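Local coordinates for protein RMD9, mitochondrial (Saccharomyces cerevisiae S288C, PDB 7A9X) that binds a dodecameric motif in the 3'-untranslated regions of yeast mitochondrial mRNAs and takes part in their processing or stability, at residues Leu111-His116 with Ser167-Thr172; Ile370-Tyr375 with Leu408-Ile413. All coordinates share one frame; numbering follows the deposited sequence.

Contact 1. Residues Leu111-His116 with Ser167-Thr172; sequences LIHLLH and SGYGAT. With nucleotides of chain B.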
# COMPACT_ATOMS: atom_id res chain seq x y z
N LEU A 111 -0.60 24.95 -5.72
CA LEU A 111 0.59 24.10 -5.69
C LEU A 111 0.42 22.94 -4.72
O LEU A 111 0.79 21.81 -5.04
CB LEU A 111 1.82 24.94 -5.32
CG LEU A 111 3.13 24.16 -5.25
CD1 LEU A 111 3.46 23.56 -6.61
CD2 LEU A 111 4.26 25.07 -4.78
N ILE A 112 -0.13 23.21 -3.53
CA ILE A 112 -0.34 22.15 -2.55
C ILE A 112 -1.28 21.09 -3.10
O ILE A 112 -1.03 19.88 -2.97
CB ILE A 112 -0.87 22.74 -1.23
CG1 ILE A 112 0.15 23.70 -0.61
CG2 ILE A 112 -1.21 21.62 -0.26
CD1 ILE A 112 -0.33 24.34 0.67
N HIS A 113 -2.38 21.52 -3.73
CA HIS A 113 -3.29 20.58 -4.37
C HIS A 113 -2.55 19.74 -5.41
O HIS A 113 -2.75 18.52 -5.49
CB HIS A 113 -4.45 21.35 -5.01
CG HIS A 113 -5.50 20.48 -5.63
ND1 HIS A 113 -6.55 20.99 -6.35
CD2 HIS A 113 -5.65 19.13 -5.65
CE1 HIS A 113 -7.31 20.00 -6.79
NE2 HIS A 113 -6.79 18.86 -6.38
N LEU A 114 -1.69 20.38 -6.20
CA LEU A 114 -0.95 19.66 -7.24
C LEU A 114 -0.05 18.60 -6.64
O LEU A 114 0.00 17.46 -7.13
CB LEU A 114 -0.14 20.65 -8.08
CG LEU A 114 0.70 20.02 -9.19
CD1 LEU A 114 -0.21 19.27 -10.15
CD2 LEU A 114 1.50 21.08 -9.92
N LEU A 115 0.68 18.94 -5.58
CA LEU A 115 1.51 17.95 -4.89
C LEU A 115 0.65 16.84 -4.30
O LEU A 115 1.09 15.68 -4.25
CB LEU A 115 2.34 18.63 -3.80
CG LEU A 115 3.32 19.72 -4.25
CD1 LEU A 115 3.94 20.41 -3.04
CD2 LEU A 115 4.40 19.14 -5.15
N HIS A 116 -0.56 17.16 -3.85
CA HIS A 116 -1.47 16.13 -3.38
C HIS A 116 -1.83 15.16 -4.50
O HIS A 116 -1.77 13.94 -4.32
CB HIS A 116 -2.73 16.76 -2.79
CG HIS A 116 -3.64 15.77 -2.12
ND1 HIS A 116 -4.92 16.10 -1.72
CD2 HIS A 116 -3.46 14.47 -1.78
CE1 HIS A 116 -5.48 15.04 -1.16
NE2 HIS A 116 -4.62 14.04 -1.18
N SER A 167 -5.05 29.41 1.78
CA SER A 167 -6.48 29.47 2.00
C SER A 167 -6.96 28.18 2.66
O SER A 167 -6.18 27.25 2.89
CB SER A 167 -7.22 29.73 0.69
OG SER A 167 -7.15 28.59 -0.16
N GLY A 168 -8.26 28.12 2.95
CA GLY A 168 -8.83 26.89 3.49
C GLY A 168 -8.80 25.75 2.49
O GLY A 168 -8.71 24.58 2.88
N TYR A 169 -8.89 26.07 1.20
CA TYR A 169 -8.75 25.05 0.17
C TYR A 169 -7.33 24.48 0.15
O TYR A 169 -7.15 23.26 0.08
CB TYR A 169 -9.15 25.66 -1.18
CG TYR A 169 -8.49 25.09 -2.42
CD1 TYR A 169 -8.93 23.89 -2.98
CD2 TYR A 169 -7.47 25.77 -3.06
CE1 TYR A 169 -8.35 23.39 -4.13
CE2 TYR A 169 -6.88 25.28 -4.21
CZ TYR A 169 -7.32 24.08 -4.74
OH TYR A 169 -6.72 23.59 -5.88
N GLY A 170 -6.32 25.34 0.25
CA GLY A 170 -4.95 24.86 0.33
C GLY A 170 -4.63 24.20 1.65
O GLY A 170 -3.79 23.28 1.70
N ALA A 171 -5.27 24.63 2.74
CA ALA A 171 -5.02 24.03 4.04
C ALA A 171 -5.50 22.58 4.08
O ALA A 171 -4.84 21.73 4.69
CB ALA A 171 -5.69 24.85 5.14
N THR A 172 -6.63 22.29 3.44
CA THR A 172 -7.16 20.93 3.46
C THR A 172 -6.27 19.98 2.67
O THR A 172 -6.04 18.84 3.10
CB THR A 172 -8.59 20.90 2.91
OG1 THR A 172 -8.62 21.52 1.62
CG2 THR A 172 -9.54 21.61 3.85
P A B 3 -15.60 22.40 -2.12
OP1 A B 3 -16.07 21.00 -1.98
OP2 A B 3 -15.01 23.10 -0.95
O5' A B 3 -14.53 22.43 -3.30
C5' A B 3 -14.80 21.85 -4.56
C4' A B 3 -13.75 22.21 -5.57
O4' A B 3 -13.74 23.65 -5.76
C3' A B 3 -12.32 21.88 -5.17
O3' A B 3 -11.98 20.53 -5.43
C2' A B 3 -11.50 22.88 -5.99
O2' A B 3 -11.35 22.44 -7.33
C1' A B 3 -12.42 24.10 -5.98
N9 A B 3 -12.08 25.06 -4.92
C8 A B 3 -12.56 25.10 -3.63
N7 A B 3 -12.07 26.08 -2.91
C5 A B 3 -11.20 26.73 -3.78
C6 A B 3 -10.37 27.85 -3.63
N6 A B 3 -10.27 28.55 -2.50
N1 A B 3 -9.64 28.24 -4.70
C2 A B 3 -9.74 27.55 -5.84
N3 A B 3 -10.49 26.48 -6.10
C4 A B 3 -11.20 26.12 -5.02
P A B 4 -10.84 19.78 -4.58
OP1 A B 4 -10.30 20.72 -3.57
OP2 A B 4 -9.92 19.14 -5.56
O5' A B 4 -11.61 18.59 -3.84
C5' A B 4 -12.64 18.85 -2.90
C4' A B 4 -13.67 17.75 -2.89
O4' A B 4 -14.48 17.84 -4.10
C3' A B 4 -13.14 16.33 -2.91
O3' A B 4 -12.74 15.87 -1.62
C2' A B 4 -14.30 15.55 -3.51
O2' A B 4 -15.31 15.32 -2.54
C1' A B 4 -14.82 16.54 -4.54
N9 A B 4 -14.19 16.32 -5.86
C8 A B 4 -13.26 17.11 -6.49
N7 A B 4 -12.87 16.64 -7.65
C5 A B 4 -13.59 15.46 -7.78
C6 A B 4 -13.63 14.49 -8.80
N6 A B 4 -12.90 14.55 -9.92
N1 A B 4 -14.45 13.43 -8.63
C2 A B 4 -15.18 13.36 -7.51
N3 A B 4 -15.23 14.21 -6.48
C4 A B 4 -14.40 15.25 -6.69
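Ile112 and His113 on helix 105-128 press against Gly170 and Tyr169 at the start of helix 168-180, and nearly all of the packing sits there. Ile112 faces Gly170, the two CA atoms 6.1 Å apart, and its branch methyl CG2 rests 3.6 Å from Gly170 O; with no side chain on the glycine, the helices come close. One step on, His113 has its CG anti to the backbone N (chi1 -177°), which carries the imidazole to Tyr169. The two side chains cross at about a right angle, and ND1 meets Tyr169 OH at 2.6 Å in a hydrogen bond at the edge of the imidazole; either atom could be the donor. His173 stacks on the His113 ring. Helix 168-180 opens the first assigned pentatricopeptide repeat, and in such repeats the first helix lines the RNA groove. Here the purine of A3 of chain B lies over one face of the phenol ring, Tyr169 CG being 3.4 Å from its C5, while OP1 of A4 of chain B sits at the ring edge, 3.4 Å from CE1. With a leucine in place of Tyr169, the A3 base would probably lose the flat surface beneath it and His113 ND1 its hydroxyl partner. Things are looser at the ends of segment 167-172: Ser167 and Thr172 are partly exposed, and Thr172 OG1 turns back to Tyr169 O, 2.7 Å away, instead of reaching across.

Contact 2. Residues Ile370-Tyr375 with Leu408-Ile413; sequences IFFENY and LTRASI. With nucleotides of chain B.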
# COMPACT_ATOMS: atom_id res chain seq x y z
N ILE A 370 -6.33 -14.97 5.82
CA ILE A 370 -7.41 -15.50 6.64
C ILE A 370 -7.63 -16.98 6.35
O ILE A 370 -7.90 -17.77 7.26
CB ILE A 370 -8.69 -14.68 6.40
CG1 ILE A 370 -8.46 -13.22 6.81
CG2 ILE A 370 -9.87 -15.27 7.16
CD1 ILE A 370 -9.56 -12.27 6.38
N PHE A 371 -7.50 -17.39 5.08
CA PHE A 371 -7.70 -18.80 4.73
C PHE A 371 -6.76 -19.70 5.51
O PHE A 371 -7.19 -20.63 6.20
CB PHE A 371 -7.52 -19.01 3.22
CG PHE A 371 -7.67 -20.44 2.79
CD1 PHE A 371 -6.57 -21.30 2.78
CD2 PHE A 371 -8.90 -20.94 2.41
CE1 PHE A 371 -6.72 -22.63 2.40
CE2 PHE A 371 -9.05 -22.26 2.02
CZ PHE A 371 -7.96 -23.11 2.02
N PHE A 372 -5.45 -19.45 5.40
CA PHE A 372 -4.48 -20.35 6.01
C PHE A 372 -4.38 -20.18 7.52
O PHE A 372 -3.76 -21.03 8.18
CB PHE A 372 -3.12 -20.17 5.34
CG PHE A 372 -3.07 -20.72 3.94
CD1 PHE A 372 -2.81 -22.06 3.71
CD2 PHE A 372 -3.30 -19.89 2.85
CE1 PHE A 372 -2.78 -22.57 2.43
CE2 PHE A 372 -3.27 -20.40 1.56
CZ PHE A 372 -3.00 -21.74 1.35
N GLU A 373 -4.97 -19.13 8.09
CA GLU A 373 -5.16 -19.12 9.54
C GLU A 373 -6.30 -20.04 9.94
O GLU A 373 -6.22 -20.73 10.96
CB GLU A 373 -5.42 -17.70 10.04
CG GLU A 373 -4.21 -16.79 9.98
CD GLU A 373 -4.48 -15.42 10.57
OE1 GLU A 373 -5.57 -15.24 11.16
OE2 GLU A 373 -3.62 -14.54 10.45
N ASN A 374 -7.36 -20.07 9.13
CA ASN A 374 -8.50 -20.94 9.42
C ASN A 374 -8.12 -22.41 9.26
O ASN A 374 -8.42 -23.24 10.12
CB ASN A 374 -9.67 -20.57 8.51
CG ASN A 374 -10.93 -21.35 8.84
OD1 ASN A 374 -11.57 -21.10 9.86
ND2 ASN A 374 -11.30 -22.28 7.97
N TYR A 375 -7.44 -22.75 8.16
CA TYR A 375 -7.04 -24.13 7.88
C TYR A 375 -5.60 -24.40 8.32
O TYR A 375 -4.89 -25.19 7.69
CB TYR A 375 -7.23 -24.44 6.40
CG TYR A 375 -8.68 -24.51 5.99
CD1 TYR A 375 -9.45 -25.62 6.32
CD2 TYR A 375 -9.28 -23.48 5.28
CE1 TYR A 375 -10.78 -25.70 5.95
CE2 TYR A 375 -10.61 -23.55 4.91
CZ TYR A 375 -11.35 -24.66 5.25
OH TYR A 375 -12.68 -24.74 4.88
N LEU A 408 0.67 -19.65 -2.43
CA LEU A 408 1.86 -20.44 -2.15
C LEU A 408 2.63 -19.91 -0.95
O LEU A 408 3.12 -20.69 -0.13
CB LEU A 408 2.76 -20.47 -3.39
CG LEU A 408 4.07 -21.25 -3.25
CD1 LEU A 408 3.80 -22.70 -2.89
CD2 LEU A 408 4.88 -21.16 -4.54
N THR A 409 2.74 -18.59 -0.83
CA THR A 409 3.45 -18.00 0.30
C THR A 409 2.82 -18.42 1.63
O THR A 409 3.50 -18.95 2.52
CB THR A 409 3.46 -16.47 0.19
OG1 THR A 409 4.03 -16.08 -1.07
CG2 THR A 409 4.26 -15.86 1.33
N ARG A 410 1.52 -18.19 1.77
CA ARG A 410 0.82 -18.50 3.01
C ARG A 410 0.70 -20.00 3.25
O ARG A 410 0.52 -20.41 4.40
CB ARG A 410 -0.56 -17.86 3.00
CG ARG A 410 -0.55 -16.35 2.76
CD ARG A 410 0.08 -15.60 3.92
NE ARG A 410 0.08 -14.15 3.71
CZ ARG A 410 1.15 -13.44 3.41
NH1 ARG A 410 1.05 -12.13 3.23
NH2 ARG A 410 2.34 -14.02 3.30
N ALA A 411 0.81 -20.83 2.21
CA ALA A 411 0.69 -22.27 2.39
C ALA A 411 1.89 -22.89 3.08
O ALA A 411 1.87 -24.10 3.36
CB ALA A 411 0.47 -22.96 1.04
N SER A 412 2.93 -22.11 3.37
CA SER A 412 4.10 -22.63 4.07
C SER A 412 3.76 -23.14 5.47
O SER A 412 4.52 -23.93 6.03
CB SER A 412 5.18 -21.55 4.17
OG SER A 412 4.68 -20.39 4.80
N ILE A 413 2.63 -22.70 6.03
CA ILE A 413 2.20 -23.18 7.34
C ILE A 413 1.91 -24.67 7.30
O ILE A 413 2.09 -25.38 8.30
CB ILE A 413 0.99 -22.36 7.82
CG1 ILE A 413 1.43 -20.99 8.34
CG2 ILE A 413 0.21 -23.10 8.90
CD1 ILE A 413 0.34 -20.25 9.10
P U B 11 4.76 -11.75 0.98
OP1 U B 11 4.70 -12.64 2.17
OP2 U B 11 4.66 -10.28 1.17
O5' U B 11 6.11 -12.05 0.20
C5' U B 11 6.51 -13.39 -0.09
C4' U B 11 7.72 -13.42 -0.98
O4' U B 11 7.38 -12.92 -2.30
C3' U B 11 8.89 -12.55 -0.55
O3' U B 11 9.68 -13.13 0.47
C2' U B 11 9.64 -12.34 -1.86
O2' U B 11 10.40 -13.48 -2.20
C1' U B 11 8.48 -12.22 -2.85
N1 U B 11 8.08 -10.82 -3.08
C2 U B 11 8.88 -10.03 -3.88
O2 U B 11 9.90 -10.44 -4.41
N3 U B 11 8.44 -8.74 -4.05
C4 U B 11 7.31 -8.18 -3.50
O4 U B 11 7.04 -7.00 -3.73
C5 U B 11 6.53 -9.06 -2.68
C6 U B 11 6.94 -10.32 -2.50
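Phe372 carries this contact, inserting its ring between its own neighbour Phe371 and the backbone of Arg410 and Ala411. Phe371 comes first in the chain: its CD1 points at the centre of one face of the Phe372 ring, 3.5 Å above the plane, so the ring is backed from within its own helix. Phe372 itself holds CG beside the backbone N (chi1 -71°), which sends the ring across to helix 401-410. There its other face lies against the peptide of Arg410 and Ala411, with Ala411 CA 3.5 Å from CE1 and the Ala411 methyl CB 3.6 Å from the same atom. On the other flank of the ring, CD2 meets Arg410 CB at 3.4 Å. The carbonyl end of Phe372 is met more loosely, by Ile413, whose CD1 stays 4.3 Å from Phe372 O. At the end of the segment Tyr375 O accepts a hydrogen bond from Trp414 NE1, and the Trp414 ring also meets Phe372 edge-to-face. Arg410 does two jobs. Its CB packs on the phenylalanine, but the chain bends at chi2 (-68°) and the guanidinium leads away, its NH2 donating to OP1 of U11 of chain B at 3.0 Å and an angle of 165°. NE is hydrogen-bonded to Thr369 OG1, a second hold that probably limits how far the group can turn. Phe372 lies in the sixth assigned repeat and Arg410 in the seventh: an apolar seam between successive pentatricopeptide repeats, with an RNA phosphate hydrogen-bonded at its border.

Overall arrangement
From the N terminus the chain runs through helices 78-97 and 105-128, and contact 1 closes a largely helical excursion by bringing segment 167-172 back against 111-116, so the region ahead of the assigned repeats is tied to the first of them. The chain then runs on through successive repeats before contact 2 opens at 370-375 and closes at 408-413, joining the sixth and seventh. The two closures follow in series; neither nests in nor crosses the other. The centres of contact 1 and contact 2 are about 43 Å apart, on opposite sides of the chain's centre. The nearest atoms of contact 1 and contact 2 are about 27 Å apart. What they share is the RNA: contact 1 meets nucleotides A3 and A4 of chain B, contact 2 meets U11.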